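Local coordinates for protein type III secretion system effector HopBA1 (Pseudomonas syringae pv. aptata, PDB 5T09) that acts as a virulence factor that the Arabidopsis resistance protein RBA1 recognises, enhancing RBA1 self-association and triggering host plant cell death, at residues Asn48-Gly53 and Leu209-Asp214; Ala164-Trp169 and Lys203-Gly208; Phe194-Thr199 and Ala226-His231. All blocks are in the same frame, centred on the assembly; numbering follows the deposited sequence.

Interaction 1. Residues Asn48-Gly53 and Leu209-Asp214; sequences NLVYIG and LVISFD
The carbonyl oxygen of L209 is gripped twice by strand 49-53: Y51 N donates a short hydrogen bond to L209 O at 2.6 Å, nearly straight at 167°, and V50 CA comes in beside it as a CA-H...O contact, 3.1 Å from L209 O. The backbone bonding runs on in both directions. L209 N donates to L49 O and G53 N to I211 O, while I211 N reaches Y51 O at 2.7 Å almost along the C=O axis, and V210 CA adds a longer CA-H...O contact to the same Y51 O. Four bonds donated by the two strands in turn make a parallel pair, in register from V50 opposite L209 to I52 opposite I211, with the axes turned 22° against each other.

On one face of the sheet V50, I52, L209, I211 and F213 mesh. V50 puts CG1 anti to its backbone N (chi1 172°), and this branch meets I211 CD1 at 3.7 Å. Further on, I52 CG2 touches the edge of the F213 ring, 3.7 Å from CE2, while I211 CG2 lies over the rim of one face of that ring. The carbonyl oxygen of G53 also comes to the ring edge, 3.5 Å from F213 CD2. A water continues the pairing where the strands drift apart, donating to G53 O at 2.7 Å and taking a weak bond from F213 N. The other face carries Y51 and V210, whose side chains meet where Y51 CD2 lies 3.9 Å from V210 CG2; the phenol OH itself bonds to the carbonyl of R206.

L40 and A43 of helix 36-46 pack on I52, L209 and I211; on the opposite face F194, P202 and M205 pack on Y51. Strand 184-190 bonds to V50 and I52, and strand 232-235 follows beyond 209-214, which places this pair inside the parallel core of an EreA/ChaN-like alpha-beta fold.

Interaction 2. Residues Ala164-Trp169 and Lys203-Gly208; sequences ALNVAW and KDMRPG. With K (potassium ion), chain B.
N166 and M205, a selenomethionine, cross at about a right angle: N166 holds CG anti to its own carbonyl carbon (chi1 -81°), and M205 bends at chi3 (76°), which turns CE toward the helix. The two side chains touch where N166 CB lies 3.8 Å from M205 CG and where SE faces the amide at CG and ND2. Beyond the bend, M205 CE rests 3.8 Å from W169 CB, near the plane of the indole and at its edge.

The amide is held at both ends. Its ND2 donates to K203 O at 3.1 Å and 161°, with the bond lying in the plane of the carbonyl and almost in that of the amide; OD1 bonds to H193, whose ring stacks on W169. The same OD1 sits above the rim of one indole face. Further out, V167 CA points its hydrogen at D204 O, and V167 CB meets D204 CB at 4.1 Å. A water takes a hydrogen bond from V167 N at 2.9 Å and lies 2.9 Å from D204 OD2.

The potassium ion is bound by M205 O at 2.7 Å, with the carbonyl oxygens of D200 and P202 as its other protein ligands. Backbone oxygens thus hold the metal, while the M205 side chain packs instead against N166 and W169 CB, and the fixed N166 amide ties the loop to the N-terminal part of helix 166-179.

Interaction 3. Residues Phe194-Thr199 and Ala226-His231; sequences FSNSKT and ADEHSH
H231 NE2 donates to K198 O at 2.6 Å, meeting the oxygen from well off the carbonyl direction and with the acceptor tilted somewhat from the ring plane. ND1 on the same ring takes the backbone N-H of V210, so both nitrogens are used and the imidazole is fixed in rotation. The second polar centre is E228 O, which accepts from K198 N at 3.1 Å, a donor above the carbonyl plane, and weakly from S197 N. Within 194-199, S197 OG lies between its backbone N and carbonyl carbon (chi1 63°) and donates to F194 O at 2.8 Å.

Around these bonds the side chains pack at a partly exposed surface. S195 CB sits over the centre of the H229 ring, a CH-pi contact 4.0 Å from its centroid, and D227 CG lies over the rim of the opposite face. On that side D227 OD2 also accepts from H229 N, closing an Asx turn. K198 and E228 cross at about a right angle, CB to CB 3.5 Å.

Both segments are loops: F194, S197 and S230 lean on V210 of strand 209-214, S230 OG bonds to S212 OG, and H231 leads directly into the neighbouring strand 232-235.

From the N terminus, strand 49-54 comes first, and interaction 1 joins it to strand 209-214 over more than 150 residues, most of the fold. Interaction 2 falls wholly within that span: 164-169, in the N-terminal part of helix 166-179, meets 203-208, which leads straight into strand 209-214. Interaction 3 starts inside both spans at 194-199 but closes beyond them at 226-231, so it crosses the other two. They also touch: L49 packs against P207, F194 lies against M205, and G208 O comes near the H231 ring. Together the contacts tie the sheet, the helix and the potassium-binding loop to the loop before the last strand.

Interaction 1. Residues Asn48-Gly53 and Leu209-Asp214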
loop_
_atom_site.group_PDB
_atom_site.type_symbol
_atom_site.label_atom_id
_atom_site.label_comp_id
_atom_site.label_asym_id
_atom_site.label_seq_id
_atom_site.Cartn_x
_atom_site.Cartn_y
_atom_site.Cartn_z
ATOM N N ASN A 48 -10.604 -6.411 -8.108
ATOM C CA ASN A 48 -9.786 -5.706 -9.086
ATOM C C ASN A 48 -8.887 -4.659 -8.446
ATOM O O ASN A 48 -7.899 -4.250 -9.067
ATOM C CB ASN A 48 -10.670 -5.032 -10.138
ATOM C CG ASN A 48 -11.295 -6.023 -11.096
ATOM O OD1 ASN A 48 -10.736 -7.090 -11.352
ATOM N ND2 ASN A 48 -12.458 -5.673 -11.637
ATOM N N LEU A 49 -9.198 -4.220 -7.228
ATOM C CA LEU A 49 -8.413 -3.193 -6.560
ATOM C C LEU A 49 -8.344 -3.504 -5.074
ATOM O O LEU A 49 -9.378 -3.696 -4.425
ATOM C CB LEU A 49 -9.015 -1.801 -6.788
ATOM C CG LEU A 49 -8.285 -0.625 -6.133
ATOM C CD1 LEU A 49 -6.866 -0.504 -6.658
ATOM C CD2 LEU A 49 -9.048 0.667 -6.370
ATOM N N VAL A 50 -7.121 -3.554 -4.550
ATOM C CA VAL A 50 -6.862 -3.792 -3.136
ATOM C C VAL A 50 -5.988 -2.662 -2.616
ATOM O O VAL A 50 -5.028 -2.255 -3.279
ATOM C CB VAL A 50 -6.177 -5.156 -2.901
ATOM C CG1 VAL A 50 -5.742 -5.307 -1.445
ATOM C CG2 VAL A 50 -7.110 -6.293 -3.301
ATOM N N TYR A 51 -6.319 -2.159 -1.432
ATOM C CA TYR A 51 -5.503 -1.173 -0.737
ATOM C C TYR A 51 -4.799 -1.846 0.429
ATOM O O TYR A 51 -5.446 -2.511 1.246
ATOM C CB TYR A 51 -6.354 -0.009 -0.226
ATOM C CG TYR A 51 -6.970 0.845 -1.309
ATOM C CD1 TYR A 51 -6.283 1.926 -1.840
ATOM C CD2 TYR A 51 -8.239 0.574 -1.798
ATOM C CE1 TYR A 51 -6.845 2.718 -2.827
ATOM C CE2 TYR A 51 -8.807 1.354 -2.785
ATOM C CZ TYR A 51 -8.105 2.423 -3.296
ATOM O OH TYR A 51 -8.666 3.202 -4.276
ATOM N N ILE A 52 -3.483 -1.673 0.507
ATOM C CA ILE A 52 -2.688 -2.154 1.631
ATOM C C ILE A 52 -2.367 -0.950 2.504
ATOM O O ILE A 52 -1.578 -0.083 2.115
ATOM C CB ILE A 52 -1.409 -2.864 1.169
ATOM C CG1 ILE A 52 -1.755 -4.110 0.350
ATOM C CG2 ILE A 52 -0.540 -3.244 2.376
ATOM C CD1 ILE A 52 -0.547 -4.801 -0.260
ATOM N N GLY A 53 -2.974 -0.896 3.688
ATOM C CA GLY A 53 -2.743 0.206 4.598
ATOM C C GLY A 53 -1.416 0.063 5.310
ATOM O O GLY A 53 -1.265 -0.788 6.193
ATOM N N LEU A 209 -10.963 -3.216 -1.998
ATOM C CA LEU A 209 -10.791 -3.949 -0.750
ATOM C C LEU A 209 -9.614 -3.353 0.015
ATOM O O LEU A 209 -8.499 -3.288 -0.509
ATOM C CB LEU A 209 -10.567 -5.431 -1.054
ATOM C CG LEU A 209 -10.571 -6.476 0.071
ATOM C CD1 LEU A 209 -9.262 -6.488 0.848
ATOM C CD2 LEU A 209 -11.744 -6.252 1.003
ATOM N N VAL A 210 -9.861 -2.909 1.247
ATOM C CA VAL A 210 -8.841 -2.282 2.078
ATOM C C VAL A 210 -8.384 -3.282 3.129
ATOM O O VAL A 210 -9.211 -3.889 3.822
ATOM C CB VAL A 210 -9.366 -0.996 2.741
ATOM C CG1 VAL A 210 -8.289 -0.372 3.620
ATOM C CG2 VAL A 210 -9.827 -0.005 1.681
ATOM N N ILE A 211 -7.069 -3.441 3.253
ATOM C CA ILE A 211 -6.459 -4.345 4.219
ATOM C C ILE A 211 -5.791 -3.520 5.309
ATOM O O ILE A 211 -5.121 -2.521 5.024
ATOM C CB ILE A 211 -5.436 -5.280 3.547
ATOM C CG1 ILE A 211 -6.136 -6.179 2.525
ATOM C CG2 ILE A 211 -4.692 -6.113 4.605
ATOM C CD1 ILE A 211 -5.205 -7.096 1.752
ATOM N N SER A 212 -5.973 -3.945 6.554
ATOM C CA SER A 212 -5.283 -3.387 7.705
ATOM C C SER A 212 -4.506 -4.501 8.389
ATOM O O SER A 212 -4.645 -5.679 8.052
ATOM C CB SER A 212 -6.267 -2.745 8.692
ATOM O OG SER A 212 -7.121 -3.721 9.257
ATOM N N PHE A 213 -3.684 -4.127 9.367
ATOM C CA PHE A 213 -2.804 -5.083 10.025
ATOM C C PHE A 213 -2.951 -5.007 11.536
ATOM O O PHE A 213 -2.959 -3.916 12.116
ATOM C CB PHE A 213 -1.353 -4.846 9.618
ATOM C CG PHE A 213 -1.093 -5.155 8.181
ATOM C CD1 PHE A 213 -0.797 -6.447 7.782
ATOM C CD2 PHE A 213 -1.173 -4.164 7.223
ATOM C CE1 PHE A 213 -0.571 -6.740 6.454
ATOM C CE2 PHE A 213 -0.948 -4.450 5.895
ATOM C CZ PHE A 213 -0.648 -5.741 5.509
ATOM N N ASP A 214 -3.066 -6.175 12.156
ATOM C CA ASP A 214 -3.051 -6.337 13.606
ATOM C C ASP A 214 -1.706 -6.962 13.964
ATOM O O ASP A 214 -1.505 -8.167 13.792
ATOM C CB ASP A 214 -4.221 -7.203 14.064
ATOM C CG ASP A 214 -4.105 -7.630 15.514
ATOM O OD1 ASP A 214 -3.303 -7.026 16.258
ATOM O OD2 ASP A 214 -4.822 -8.571 15.910
HETATM O O HOH W 1 -2.706 -1.043 8.515
#

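Interaction 2. Residues Ala164-Trp169 and Lys203-Gly208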
loop_
_atom_site.group_PDB
_atom_site.type_symbol
_atom_site.label_atom_id
_atom_site.label_comp_id
_atom_site.label_asym_id
_atom_site.label_seq_id
_atom_site.Cartn_x
_atom_site.Cartn_y
_atom_site.Cartn_z
ATOM N N ALA A 164 -6.070 15.212 1.953
ATOM C CA ALA A 164 -6.472 15.930 0.750
ATOM C C ALA A 164 -5.771 15.393 -0.490
ATOM O O ALA A 164 -6.238 15.637 -1.609
ATOM C CB ALA A 164 -6.184 17.425 0.903
ATOM N N LEU A 165 -4.669 14.664 -0.317
ATOM C CA LEU A 165 -3.923 14.117 -1.442
ATOM C C LEU A 165 -4.544 12.851 -2.012
ATOM O O LEU A 165 -4.096 12.390 -3.064
ATOM C CB LEU A 165 -2.485 13.811 -1.017
ATOM C CG LEU A 165 -1.638 14.986 -0.533
ATOM C CD1 LEU A 165 -0.281 14.484 -0.069
ATOM C CD2 LEU A 165 -1.481 16.031 -1.627
ATOM N N ASN A 166 -5.547 12.275 -1.345
ATOM C CA ASN A 166 -6.135 11.026 -1.819
ATOM C C ASN A 166 -6.589 11.145 -3.267
ATOM O O ASN A 166 -6.390 10.226 -4.068
ATOM C CB ASN A 166 -7.308 10.625 -0.925
ATOM C CG ASN A 166 -6.864 9.933 0.342
ATOM O OD1 ASN A 166 -5.692 9.991 0.716
ATOM N ND2 ASN A 166 -7.797 9.262 1.008
ATOM N N VAL A 167 -7.202 12.274 -3.621
ATOM C CA VAL A 167 -7.701 12.452 -4.979
ATOM C C VAL A 167 -6.560 12.383 -5.983
ATOM O O VAL A 167 -6.736 11.880 -7.099
ATOM C CB VAL A 167 -8.482 13.779 -5.081
ATOM C CG1 VAL A 167 -7.555 14.979 -4.927
ATOM C CG2 VAL A 167 -9.231 13.846 -6.383
ATOM N N ALA A 168 -5.373 12.864 -5.603
ATOM C CA ALA A 168 -4.235 12.855 -6.515
ATOM C C ALA A 168 -3.536 11.502 -6.518
ATOM O O ALA A 168 -3.092 11.032 -7.571
ATOM C CB ALA A 168 -3.251 13.960 -6.134
ATOM N N TRP A 169 -3.411 10.875 -5.349
ATOM C CA TRP A 169 -2.944 9.494 -5.293
ATOM C C TRP A 169 -3.764 8.610 -6.222
ATOM O O TRP A 169 -3.219 7.773 -6.951
ATOM C CB TRP A 169 -3.053 8.960 -3.869
ATOM C CG TRP A 169 -1.980 9.379 -2.915
ATOM C CD1 TRP A 169 -1.059 10.373 -3.075
ATOM C CD2 TRP A 169 -1.727 8.796 -1.638
ATOM N NE1 TRP A 169 -0.243 10.443 -1.969
ATOM C CE2 TRP A 169 -0.636 9.485 -1.071
ATOM C CE3 TRP A 169 -2.321 7.759 -0.914
ATOM C CZ2 TRP A 169 -0.129 9.167 0.186
ATOM C CZ3 TRP A 169 -1.821 7.447 0.327
ATOM C CH2 TRP A 169 -0.729 8.144 0.867
ATOM N N LYS A 203 -11.803 7.515 0.923
ATOM C CA LYS A 203 -12.445 8.739 0.468
ATOM C C LYS A 203 -11.660 9.350 -0.687
ATOM O O LYS A 203 -10.427 9.381 -0.674
ATOM C CB LYS A 203 -12.558 9.741 1.617
ATOM C CG LYS A 203 -13.185 11.070 1.213
ATOM C CD LYS A 203 -13.712 11.846 2.415
ATOM C CE LYS A 203 -12.601 12.229 3.379
ATOM N NZ LYS A 203 -13.117 13.037 4.521
ATOM N N ASP A 204 -12.390 9.839 -1.689
ATOM C CA ASP A 204 -11.814 10.436 -2.894
ATOM C C ASP A 204 -10.951 9.454 -3.678
ATOM O O ASP A 204 -10.095 9.873 -4.461
ATOM C CB ASP A 204 -10.996 11.689 -2.561
ATOM C CG ASP A 204 -11.854 12.820 -2.025
ATOM O OD1 ASP A 204 -12.995 12.979 -2.502
ATOM O OD2 ASP A 204 -11.386 13.548 -1.124
HETATM N N MSE A 205 -11.151 8.151 -3.485
HETATM C CA MSE A 205 -10.442 7.144 -4.272
HETATM C C MSE A 205 -11.422 6.080 -4.764
HETATM O O MSE A 205 -12.552 6.000 -4.286
HETATM C CB MSE A 205 -9.318 6.500 -3.450
HETATM C CG MSE A 205 -8.429 7.509 -2.724
HETATM SE SE MSE A 205 -6.880 6.715 -1.831
HETATM C CE MSE A 205 -5.771 6.414 -3.411
ATOM N N ARG A 206 -10.985 5.268 -5.725
ATOM C CA ARG A 206 -11.862 4.267 -6.308
ATOM C C ARG A 206 -12.200 3.183 -5.283
ATOM O O ARG A 206 -11.373 2.844 -4.430
ATOM C CB ARG A 206 -11.205 3.622 -7.520
ATOM C CG ARG A 206 -10.896 4.573 -8.655
ATOM C CD ARG A 206 -9.853 3.964 -9.570
ATOM N NE ARG A 206 -8.571 3.828 -8.886
ATOM C CZ ARG A 206 -7.547 3.112 -9.341
ATOM N NH1 ARG A 206 -7.644 2.457 -10.489
ATOM N NH2 ARG A 206 -6.424 3.057 -8.643
ATOM N N PRO A 207 -13.399 2.605 -5.359
ATOM C CA PRO A 207 -13.743 1.516 -4.434
ATOM C C PRO A 207 -12.765 0.356 -4.557
ATOM O O PRO A 207 -12.344 -0.015 -5.654
ATOM C CB PRO A 207 -15.156 1.108 -4.867
ATOM C CG PRO A 207 -15.682 2.268 -5.634
ATOM C CD PRO A 207 -14.498 2.896 -6.294
ATOM N N GLY A 208 -12.404 -0.213 -3.414
ATOM C CA GLY A 208 -11.515 -1.359 -3.401
ATOM C C GLY A 208 -11.504 -2.003 -2.033
ATOM O O GLY A 208 -11.966 -1.429 -1.044
HETATM K K K B . -14.481 5.852 -2.443
HETATM O O HOH W 2 -8.590 14.012 -1.784
#

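Interaction 3. Residues Phe194-Thr199 and Ala226-His231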
loop_
_atom_site.group_PDB
_atom_site.type_symbol
_atom_site.label_atom_id
_atom_site.label_comp_id
_atom_site.label_asym_id
_atom_site.label_seq_id
_atom_site.Cartn_x
_atom_site.Cartn_y
_atom_site.Cartn_z
ATOM N N PHE A 194 -6.821 5.509 4.329
ATOM C CA PHE A 194 -7.858 4.552 3.965
ATOM C C PHE A 194 -8.904 4.375 5.063
ATOM O O PHE A 194 -9.610 3.363 5.081
ATOM C CB PHE A 194 -7.226 3.203 3.625
ATOM C CG PHE A 194 -6.107 3.286 2.625
ATOM C CD1 PHE A 194 -6.080 4.283 1.662
ATOM C CD2 PHE A 194 -5.078 2.360 2.645
ATOM C CE1 PHE A 194 -5.048 4.355 0.746
ATOM C CE2 PHE A 194 -4.049 2.424 1.727
ATOM C CZ PHE A 194 -4.029 3.420 0.780
ATOM N N SER A 195 -9.016 5.330 5.982
ATOM C CA SER A 195 -10.017 5.232 7.031
ATOM C C SER A 195 -11.419 5.415 6.452
ATOM O O SER A 195 -11.601 5.916 5.340
ATOM C CB SER A 195 -9.762 6.276 8.117
ATOM O OG SER A 195 -9.879 7.588 7.598
ATOM N N ASN A 196 -12.418 4.995 7.228
ATOM C CA ASN A 196 -13.824 5.104 6.840
ATOM C C ASN A 196 -14.035 4.609 5.410
ATOM O O ASN A 196 -14.695 5.253 4.590
ATOM C CB ASN A 196 -14.324 6.541 7.001
ATOM C CG ASN A 196 -14.270 7.021 8.440
ATOM O OD1 ASN A 196 -15.042 6.569 9.284
ATOM N ND2 ASN A 196 -13.361 7.946 8.723
ATOM N N SER A 197 -13.470 3.439 5.115
ATOM C CA SER A 197 -13.458 2.890 3.766
ATOM C C SER A 197 -14.361 1.676 3.598
ATOM O O SER A 197 -14.387 1.091 2.511
ATOM C CB SER A 197 -12.027 2.508 3.370
ATOM O OG SER A 197 -11.528 1.485 4.217
ATOM N N LYS A 198 -15.101 1.281 4.636
ATOM C CA LYS A 198 -15.865 0.040 4.569
ATOM C C LYS A 198 -16.894 0.084 3.447
ATOM O O LYS A 198 -16.973 -0.834 2.625
ATOM C CB LYS A 198 -16.549 -0.230 5.908
ATOM C CG LYS A 198 -17.352 -1.526 5.936
ATOM C CD LYS A 198 -18.015 -1.749 7.283
ATOM C CE LYS A 198 -18.827 -3.035 7.289
ATOM N NZ LYS A 198 -19.600 -3.209 8.550
ATOM N N THR A 199 -17.691 1.150 3.396
ATOM C CA THR A 199 -18.821 1.183 2.474
ATOM C C THR A 199 -18.358 1.315 1.027
ATOM O O THR A 199 -18.813 0.569 0.152
ATOM C CB THR A 199 -19.765 2.328 2.846
ATOM O OG1 THR A 199 -19.083 3.581 2.711
ATOM C CG2 THR A 199 -20.250 2.173 4.283
ATOM N N ALA A 226 -14.497 -4.108 14.201
ATOM C CA ALA A 226 -14.330 -3.088 15.233
ATOM C C ALA A 226 -14.680 -1.704 14.702
ATOM O O ALA A 226 -15.281 -0.892 15.418
ATOM C CB ALA A 226 -12.898 -3.109 15.764
ATOM N N ASP A 227 -14.316 -1.416 13.455
ATOM C CA ASP A 227 -14.546 -0.106 12.863
ATOM C C ASP A 227 -14.687 -0.275 11.355
ATOM O O ASP A 227 -14.669 -1.393 10.830
ATOM C CB ASP A 227 -13.412 0.855 13.228
ATOM C CG ASP A 227 -12.042 0.284 12.920
ATOM O OD1 ASP A 227 -11.451 -0.362 13.810
ATOM O OD2 ASP A 227 -11.554 0.478 11.788
ATOM N N GLU A 228 -14.834 0.850 10.654
ATOM C CA GLU A 228 -15.012 0.859 9.206
ATOM C C GLU A 228 -13.787 1.413 8.480
ATOM O O GLU A 228 -13.908 1.985 7.394
ATOM C CB GLU A 228 -16.260 1.656 8.825
ATOM C CG GLU A 228 -16.331 3.054 9.423
ATOM C CD GLU A 228 -17.474 3.875 8.848
ATOM O OE1 GLU A 228 -17.849 3.647 7.678
ATOM O OE2 GLU A 228 -18.001 4.747 9.571
ATOM N N HIS A 229 -12.600 1.244 9.061
ATOM C CA HIS A 229 -11.371 1.743 8.459
ATOM C C HIS A 229 -10.679 0.708 7.577
ATOM O O HIS A 229 -9.645 1.015 6.976
ATOM C CB HIS A 229 -10.411 2.227 9.553
ATOM C CG HIS A 229 -10.977 3.315 10.413
ATOM N ND1 HIS A 229 -12.271 3.773 10.283
ATOM C CD2 HIS A 229 -10.424 4.038 11.416
ATOM C CE1 HIS A 229 -12.491 4.728 11.167
ATOM N NE2 HIS A 229 -11.386 4.909 11.868
ATOM N N SER A 230 -11.225 -0.500 7.481
ATOM C CA SER A 230 -10.711 -1.532 6.587
ATOM C C SER A 230 -11.772 -2.617 6.485
ATOM O O SER A 230 -12.721 -2.657 7.273
ATOM C CB SER A 230 -9.390 -2.118 7.088
ATOM O OG SER A 230 -9.590 -2.859 8.285
ATOM N N HIS A 231 -11.600 -3.503 5.507
ATOM C CA HIS A 231 -12.504 -4.631 5.323
ATOM C C HIS A 231 -11.989 -5.918 5.951
ATOM O O HIS A 231 -12.781 -6.690 6.499
ATOM C CB HIS A 231 -12.760 -4.864 3.835
ATOM C CG HIS A 231 -13.432 -3.715 3.150
ATOM N ND1 HIS A 231 -12.732 -2.738 2.476
ATOM C CD2 HIS A 231 -14.740 -3.381 3.043
ATOM C CE1 HIS A 231 -13.579 -1.857 1.976
ATOM N NE2 HIS A 231 -14.805 -2.223 2.307
#